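Long-range contact in ornithine carbamoyltransferase, mitochondrial (Coccidioides immitis, PDB 3SDS), which catalyses the transfer of the carbamoyl group of carbamoyl phosphate to L-ornithine, giving L-citrulline and phosphate in arginine biosynthesis: residues A[79-91]-A[333-345]. Numbering follows the deposited sequence.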
ATOM      1  N   ARG A  79      13.240  -5.810   1.456  1.00 48.32           N
ATOM      2  CA  ARG A  79      14.234  -5.365   0.501  1.00 46.94           C
ATOM      3  C   ARG A  79      13.723  -5.481  -0.942  1.00 45.41           C
ATOM      4  O   ARG A  79      13.796  -4.501  -1.706  1.00 44.71           O
ATOM      5  CB  ARG A  79      15.560  -6.112   0.691  1.00 47.39           C
ATOM      6  CG  ARG A  79      16.736  -5.515  -0.111  1.00 48.47           C
ATOM      7  CD  ARG A  79      17.947  -5.231   0.792  1.00 51.20           C
ATOM      8  NE  ARG A  79      17.586  -4.288   1.863  1.00 54.45           N
ATOM      9  CZ  ARG A  79      18.320  -4.049   2.953  1.00 55.67           C
ATOM     10  NH1 ARG A  79      17.891  -3.187   3.869  1.00 56.63           N
ATOM     11  NH2 ARG A  79      19.477  -4.671   3.142  1.00 55.00           N
ATOM     12  N   THR A  80      13.203  -6.658  -1.316  1.00 44.51           N
ATOM     13  CA  THR A  80      12.648  -6.848  -2.670  1.00 42.76           C
ATOM     14  C   THR A  80      11.492  -5.879  -2.970  1.00 42.33           C
ATOM     15  O   THR A  80      11.397  -5.336  -4.103  1.00 41.21           O
ATOM     16  CB  THR A  80      12.245  -8.327  -2.973  1.00 42.84           C
ATOM     17  OG1 THR A  80      13.394  -9.032  -3.460  1.00 42.49           O
ATOM     18  CG2 THR A  80      11.115  -8.419  -4.048  1.00 40.94           C
ATOM     19  N   ARG A  81      10.661  -5.624  -1.993  1.00 42.08           N
ATOM     20  CA  ARG A  81       9.560  -4.723  -2.149  1.00 42.21           C
ATOM     21  C   ARG A  81      10.028  -3.344  -2.483  1.00 41.78           C
ATOM     22  O   ARG A  81       9.521  -2.713  -3.342  1.00 41.75           O
ATOM     23  CB  ARG A  81       8.843  -4.649  -0.835  1.00 43.03           C
ATOM     24  CG  ARG A  81       7.403  -4.866  -0.922  1.00 45.24           C
ATOM     25  CD  ARG A  81       6.762  -4.526   0.350  1.00 45.42           C
ATOM     26  NE  ARG A  81       5.979  -3.330   0.203  1.00 44.87           N
ATOM     27  CZ  ARG A  81       5.342  -2.760   1.189  1.00 45.34           C
ATOM     28  NH1 ARG A  81       5.409  -3.265   2.382  1.00 45.81           N
ATOM     29  NH2 ARG A  81       4.648  -1.693   0.973  1.00 45.70           N
ATOM     30  N   VAL A  82      10.996  -2.860  -1.749  1.00 41.47           N
ATOM     31  CA  VAL A  82      11.485  -1.493  -1.917  1.00 40.79           C
ATOM     32  C   VAL A  82      11.888  -1.178  -3.360  1.00 39.71           C
ATOM     33  O   VAL A  82      11.499  -0.147  -3.884  1.00 40.27           O
ATOM     34  CB  VAL A  82      12.634  -1.141  -0.947  1.00 41.68           C
ATOM     35  CG1 VAL A  82      13.086   0.306  -1.153  1.00 40.71           C
ATOM     36  CG2 VAL A  82      12.212  -1.376   0.498  1.00 42.07           C
ATOM     37  N   SER A  83      12.650  -2.065  -3.995  1.00 38.90           N
ATOM     38  CA  SER A  83      13.128  -1.867  -5.370  1.00 37.92           C
ATOM     39  C   SER A  83      12.063  -2.071  -6.478  1.00 37.56           C
ATOM     40  O   SER A  83      12.065  -1.348  -7.490  1.00 37.03           O
ATOM     41  CB  SER A  83      14.326  -2.773  -5.634  1.00 37.76           C
ATOM     42  OG  SER A  83      13.988  -4.144  -5.433  1.00 39.10           O
ATOM     43  N   THR A  84      11.182  -3.064  -6.310  1.00 37.42           N
ATOM     44  CA  THR A  84      10.086  -3.287  -7.269  1.00 36.78           C
ATOM     45  C   THR A  84       9.168  -2.065  -7.223  1.00 36.80           C
ATOM     46  O   THR A  84       8.814  -1.468  -8.256  1.00 36.42           O
ATOM     47  CB  THR A  84       9.282  -4.602  -6.948  1.00 37.43           C
ATOM     48  OG1 THR A  84      10.188  -5.696  -6.686  1.00 38.57           O
ATOM     49  CG2 THR A  84       8.351  -4.995  -8.087  1.00 35.62           C
ATOM     50  N   GLU A  85       8.811  -1.670  -6.009  1.00 37.11           N
ATOM     51  CA  GLU A  85       7.931  -0.542  -5.838  1.00 37.43           C
ATOM     52  C   GLU A  85       8.520   0.674  -6.595  1.00 37.30           C
ATOM     53  O   GLU A  85       7.867   1.229  -7.496  1.00 37.10           O
ATOM     54  CB  GLU A  85       7.639  -0.298  -4.351  1.00 37.85           C
ATOM     55  CG  GLU A  85       6.223   0.222  -4.115  1.00 40.10           C
ATOM     56  CD  GLU A  85       5.531  -0.204  -2.793  1.00 42.21           C
ATOM     57  OE1 GLU A  85       5.723  -1.325  -2.274  1.00 42.19           O
ATOM     58  OE2 GLU A  85       4.728   0.611  -2.294  1.00 44.07           O
ATOM     59  N   GLY A  86       9.775   1.027  -6.291  1.00 37.09           N
ATOM     60  CA  GLY A  86      10.451   2.175  -6.924  1.00 36.47           C
ATOM     61  C   GLY A  86      10.552   2.097  -8.439  1.00 35.76           C
ATOM     62  O   GLY A  86      10.405   3.109  -9.133  1.00 36.13           O
ATOM     63  N   ALA A  87      10.796   0.894  -8.951  1.00 34.95           N
ATOM     64  CA  ALA A  87      10.937   0.660 -10.385  1.00 34.46           C
ATOM     65  C   ALA A  87       9.643   0.862 -11.154  1.00 34.38           C
ATOM     66  O   ALA A  87       9.622   1.531 -12.195  1.00 34.50           O
ATOM     67  CB  ALA A  87      11.469  -0.723 -10.635  1.00 34.39           C
ATOM     68  N   VAL A  88       8.564   0.284 -10.643  1.00 34.26           N
ATOM     69  CA  VAL A  88       7.250   0.486 -11.239  1.00 33.87           C
ATOM     70  C   VAL A  88       6.911   1.981 -11.310  1.00 34.21           C
ATOM     71  O   VAL A  88       6.481   2.470 -12.358  1.00 34.34           O
ATOM     72  CB  VAL A  88       6.177  -0.292 -10.453  1.00 34.25           C
ATOM     73  CG1 VAL A  88       4.778  -0.064 -11.029  1.00 33.60           C
ATOM     74  CG2 VAL A  88       6.519  -1.788 -10.426  1.00 33.77           C
ATOM     75  N   VAL A  89       7.131   2.712 -10.216  1.00 34.47           N
ATOM     76  CA  VAL A  89       6.754   4.136 -10.144  1.00 35.12           C
ATOM     77  C   VAL A  89       7.526   5.049 -11.127  1.00 35.78           C
ATOM     78  O   VAL A  89       6.939   5.953 -11.714  1.00 35.91           O
ATOM     79  CB  VAL A  89       6.813   4.674  -8.690  1.00 35.79           C
ATOM     80  CG1 VAL A  89       6.686   6.220  -8.648  1.00 36.56           C
ATOM     81  CG2 VAL A  89       5.744   4.016  -7.837  1.00 34.62           C
ATOM     82  N   LYS A  90       8.827   4.817 -11.318  1.00 36.43           N
ATOM     83  CA  LYS A  90       9.582   5.534 -12.370  1.00 37.21           C
ATOM     84  C   LYS A  90       8.888   5.447 -13.732  1.00 37.39           C
ATOM     85  O   LYS A  90       8.896   6.440 -14.499  1.00 38.03           O
ATOM     86  CB  LYS A  90      11.030   5.045 -12.479  1.00 37.20           C
ATOM     87  CG  LYS A  90      11.993   5.669 -11.470  1.00 38.71           C
ATOM     88  CD  LYS A  90      12.528   7.001 -11.976  1.00 43.01           C
ATOM     89  CE  LYS A  90      12.750   8.058 -10.845  1.00 46.54           C
ATOM     90  NZ  LYS A  90      13.281   7.516  -9.544  1.00 47.17           N
ATOM     91  N   MET A  91       8.281   4.286 -14.026  1.00 36.69           N
ATOM     92  CA  MET A  91       7.494   4.117 -15.264  1.00 37.03           C
ATOM     93  C   MET A  91       6.038   4.635 -15.204  1.00 37.83           C
ATOM     94  O   MET A  91       5.262   4.493 -16.172  1.00 38.47           O
ATOM     95  CB  MET A  91       7.560   2.690 -15.777  1.00 36.03           C
ATOM     96  CG  MET A  91       8.854   2.413 -16.518  1.00 36.72           C
ATOM     97  SD  MET A  91       9.168   0.671 -16.904  1.00 35.89           S
ATOM     98  CE  MET A  91       9.872   0.194 -15.325  1.00 31.68           C
ATOM     99  N   ASN A 333      21.734  -1.437  -7.129  1.00 36.83           N
ATOM    100  CA  ASN A 333      21.558  -1.942  -8.491  1.00 36.12           C
ATOM    101  C   ASN A 333      20.305  -2.830  -8.674  1.00 35.72           C
ATOM    102  O   ASN A 333      19.971  -3.204  -9.805  1.00 35.17           O
ATOM    103  CB  ASN A 333      22.825  -2.649  -8.986  1.00 36.41           C
ATOM    104  CG  ASN A 333      24.006  -1.674  -9.244  1.00 38.02           C
ATOM    105  OD1 ASN A 333      23.816  -0.477  -9.507  1.00 37.91           O
ATOM    106  ND2 ASN A 333      25.229  -2.202  -9.177  1.00 38.51           N
ATOM    107  N   ARG A 334      19.611  -3.163  -7.573  1.00 35.67           N
ATOM    108  CA  ARG A 334      18.343  -3.873  -7.674  1.00 35.48           C
ATOM    109  C   ARG A 334      17.285  -2.983  -8.340  1.00 35.65           C
ATOM    110  O   ARG A 334      16.461  -3.455  -9.156  1.00 35.39           O
ATOM    111  CB  ARG A 334      17.860  -4.363  -6.307  1.00 36.04           C
ATOM    112  CG  ARG A 334      18.529  -5.670  -5.791  1.00 36.74           C
ATOM    113  CD  ARG A 334      18.286  -6.887  -6.720  1.00 37.83           C
ATOM    114  NE  ARG A 334      16.921  -7.421  -6.646  1.00 38.30           N
ATOM    115  CZ  ARG A 334      16.491  -8.235  -5.671  1.00 40.40           C
ATOM    116  NH1 ARG A 334      17.315  -8.594  -4.686  1.00 39.69           N
ATOM    117  NH2 ARG A 334      15.232  -8.681  -5.660  1.00 40.33           N
ATOM    118  N   LEU A 335      17.323  -1.690  -8.005  1.00 35.72           N
ATOM    119  CA  LEU A 335      16.379  -0.733  -8.549  1.00 34.94           C
ATOM    120  C   LEU A 335      16.530  -0.685 -10.060  1.00 34.85           C
ATOM    121  O   LEU A 335      15.534  -0.806 -10.788  1.00 34.70           O
ATOM    122  CB  LEU A 335      16.557   0.649  -7.918  1.00 35.13           C
ATOM    123  CG  LEU A 335      15.753   1.837  -8.501  1.00 35.33           C
ATOM    124  CD1 LEU A 335      14.241   1.587  -8.576  1.00 35.12           C
ATOM    125  CD2 LEU A 335      16.031   3.145  -7.773  1.00 34.54           C
ATOM    126  N   TRP A 336      17.775  -0.533 -10.518  1.00 34.89           N
ATOM    127  CA  TRP A 336      18.086  -0.392 -11.949  1.00 34.67           C
ATOM    128  C   TRP A 336      17.793  -1.694 -12.724  1.00 34.68           C
ATOM    129  O   TRP A 336      17.279  -1.642 -13.860  1.00 35.30           O
ATOM    130  CB  TRP A 336      19.509   0.175 -12.175  1.00 34.54           C
ATOM    131  CG  TRP A 336      19.803   1.317 -11.188  1.00 35.47           C
ATOM    132  CD1 TRP A 336      20.733   1.313 -10.170  1.00 35.22           C
ATOM    133  CD2 TRP A 336      19.112   2.578 -11.082  1.00 34.57           C
ATOM    134  NE1 TRP A 336      20.670   2.490  -9.466  1.00 33.96           N
ATOM    135  CE2 TRP A 336      19.678   3.276  -9.992  1.00 34.20           C
ATOM    136  CE3 TRP A 336      18.070   3.186 -11.811  1.00 35.61           C
ATOM    137  CZ2 TRP A 336      19.242   4.559  -9.609  1.00 35.56           C
ATOM    138  CZ3 TRP A 336      17.627   4.472 -11.429  1.00 34.37           C
ATOM    139  CH2 TRP A 336      18.219   5.141 -10.338  1.00 35.44           C
ATOM    140  N   ALA A 337      18.039  -2.846 -12.094  1.00 33.96           N
ATOM    141  CA  ALA A 337      17.730  -4.133 -12.705  1.00 33.47           C
ATOM    142  C   ALA A 337      16.214  -4.398 -12.859  1.00 33.64           C
ATOM    143  O   ALA A 337      15.778  -4.945 -13.875  1.00 33.75           O
ATOM    144  CB  ALA A 337      18.393  -5.238 -11.931  1.00 33.66           C
ATOM    145  N   ALA A 338      15.410  -3.992 -11.877  1.00 33.86           N
ATOM    146  CA  ALA A 338      13.948  -4.097 -12.007  1.00 33.86           C
ATOM    147  C   ALA A 338      13.366  -3.252 -13.143  1.00 34.27           C
ATOM    148  O   ALA A 338      12.438  -3.710 -13.840  1.00 34.72           O
ATOM    149  CB  ALA A 338      13.258  -3.766 -10.705  1.00 33.54           C
ATOM    150  N   ILE A 339      13.897  -2.036 -13.339  1.00 34.33           N
ATOM    151  CA  ILE A 339      13.400  -1.159 -14.407  1.00 34.29           C
ATOM    152  C   ILE A 339      13.633  -1.850 -15.750  1.00 34.62           C
ATOM    153  O   ILE A 339      12.730  -1.923 -16.609  1.00 34.90           O
ATOM    154  CB  ILE A 339      14.063   0.266 -14.403  1.00 34.96           C
ATOM    155  CG1 ILE A 339      13.586   1.121 -13.202  1.00 34.14           C
ATOM    156  CG2 ILE A 339      13.816   1.005 -15.764  1.00 33.85           C
ATOM    157  CD1 ILE A 339      14.360   2.451 -12.992  1.00 30.60           C
ATOM    158  N   SER A 340      14.845  -2.372 -15.910  1.00 34.52           N
ATOM    159  CA  SER A 340      15.252  -3.036 -17.150  1.00 34.61           C
ATOM    160  C   SER A 340      14.356  -4.251 -17.428  1.00 34.42           C
ATOM    161  O   SER A 340      13.841  -4.411 -18.550  1.00 34.75           O
ATOM    162  CB  SER A 340      16.713  -3.467 -17.029  1.00 34.65           C
ATOM    163  OG  SER A 340      17.207  -4.028 -18.219  1.00 35.20           O
ATOM    164  N   ALA A 341      14.149  -5.075 -16.394  1.00 33.36           N
ATOM    165  CA  ALA A 341      13.400  -6.312 -16.546  1.00 33.39           C
ATOM    166  C   ALA A 341      11.916  -6.086 -16.826  1.00 33.95           C
ATOM    167  O   ALA A 341      11.332  -6.764 -17.694  1.00 34.29           O
ATOM    168  CB  ALA A 341      13.593  -7.214 -15.348  1.00 32.89           C
ATOM    169  N   LEU A 342      11.311  -5.147 -16.096  1.00 33.98           N
ATOM    170  CA  LEU A 342       9.908  -4.811 -16.311  1.00 34.39           C
ATOM    171  C   LEU A 342       9.697  -4.166 -17.680  1.00 35.23           C
ATOM    172  O   LEU A 342       8.694  -4.470 -18.334  1.00 36.32           O
ATOM    173  CB  LEU A 342       9.355  -3.890 -15.211  1.00 34.30           C
ATOM    174  CG  LEU A 342       9.342  -4.340 -13.752  1.00 33.00           C
ATOM    175  CD1 LEU A 342       9.395  -3.118 -12.858  1.00 32.32           C
ATOM    176  CD2 LEU A 342       8.122  -5.162 -13.435  1.00 30.74           C
ATOM    177  N   GLU A 343      10.596  -3.278 -18.120  1.00 35.27           N
ATOM    178  CA  GLU A 343      10.481  -2.752 -19.491  1.00 36.29           C
ATOM    179  C   GLU A 343      10.476  -3.878 -20.526  1.00 36.69           C
ATOM    180  O   GLU A 343       9.667  -3.861 -21.472  1.00 36.97           O
ATOM    181  CB  GLU A 343      11.597  -1.764 -19.848  1.00 36.95           C
ATOM    182  CG  GLU A 343      11.323  -0.961 -21.129  1.00 37.51           C
ATOM    183  CD  GLU A 343      12.589  -0.636 -21.915  1.00 41.79           C
ATOM    184  OE1 GLU A 343      13.690  -0.987 -21.429  1.00 40.96           O
ATOM    185  OE2 GLU A 343      12.479  -0.035 -23.028  1.00 43.96           O
ATOM    186  N   ALA A 344      11.378  -4.844 -20.337  1.00 36.24           N
ATOM    187  CA  ALA A 344      11.566  -5.922 -21.298  1.00 36.77           C
ATOM    188  C   ALA A 344      10.366  -6.868 -21.376  1.00 37.39           C
ATOM    189  O   ALA A 344       9.916  -7.242 -22.474  1.00 38.12           O
ATOM    190  CB  ALA A 344      12.802  -6.685 -20.965  1.00 36.19           C
ATOM    191  N   PHE A 345       9.849  -7.255 -20.212  1.00 37.08           N
ATOM    192  CA  PHE A 345       8.839  -8.303 -20.160  1.00 37.59           C
ATOM    193  C   PHE A 345       7.412  -7.773 -20.229  1.00 37.99           C
ATOM    194  O   PHE A 345       6.552  -8.424 -20.822  1.00 38.57           O
ATOM    195  CB  PHE A 345       9.073  -9.264 -18.979  1.00 37.10           C
ATOM    196  CG  PHE A 345      10.212 -10.236 -19.223  1.00 38.31           C
ATOM    197  CD1 PHE A 345       9.968 -11.499 -19.771  1.00 37.77           C
ATOM    198  CD2 PHE A 345      11.534  -9.869 -18.953  1.00 39.04           C
ATOM    199  CE1 PHE A 345      11.011 -12.380 -20.026  1.00 38.36           C
ATOM    200  CE2 PHE A 345      12.600 -10.757 -19.199  1.00 38.26           C
ATOM    201  CZ  PHE A 345      12.336 -12.006 -19.742  1.00 39.18           C
TER
HETATM  202  O   HOH W   1      13.639  -6.621  -7.138  1.00 31.18           O
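Ala-87 of helix 79-90 fits as a knob into a hole formed by Leu-335, Ala-338, Ile-339 and Leu-342 of helix 333-345. Its CB lies 3.5 Å from Ala-338 CB, and the helix axes approach to 8.3 Å at a crossing angle of -51°. Beside the knob, Leu-335 CD1 rests on the backbone where Gly-86 has no side chain, 3.7 Å from Gly-86 C. Leu-342 CD1 reaches both Ala-87 and Val-88 CG2. Past the C-terminal end of helix 79-90, Met-91, bent at its last torsion (chi3 -83°), lays CE 4.1 Å from both Ile-339 CG2 and Leu-342 CB.

Polar contacts gather at the N-terminal end of both segments. Arg-334 NH2 donates to Thr-80 OG1 (2.9 Å), a bent bond (131°) tilted from the guanidinium plane, and also to a water that hydrogen-bonds Ser-83 OG. Thr-80 and Arg-334 probably bind carbamoyl phosphate, as in relatives, so this bond would join two residues of the site far apart in sequence.

Helix 79-90 packs its Thr-84 side against strand 68-73 of the carbamoyl-phosphate domain, while the C-terminal helix 327-347, which holds 333-345, returns after the ornithine-binding part of the chain to pack on the same domain, flanked by helices 34-51 and 156-169.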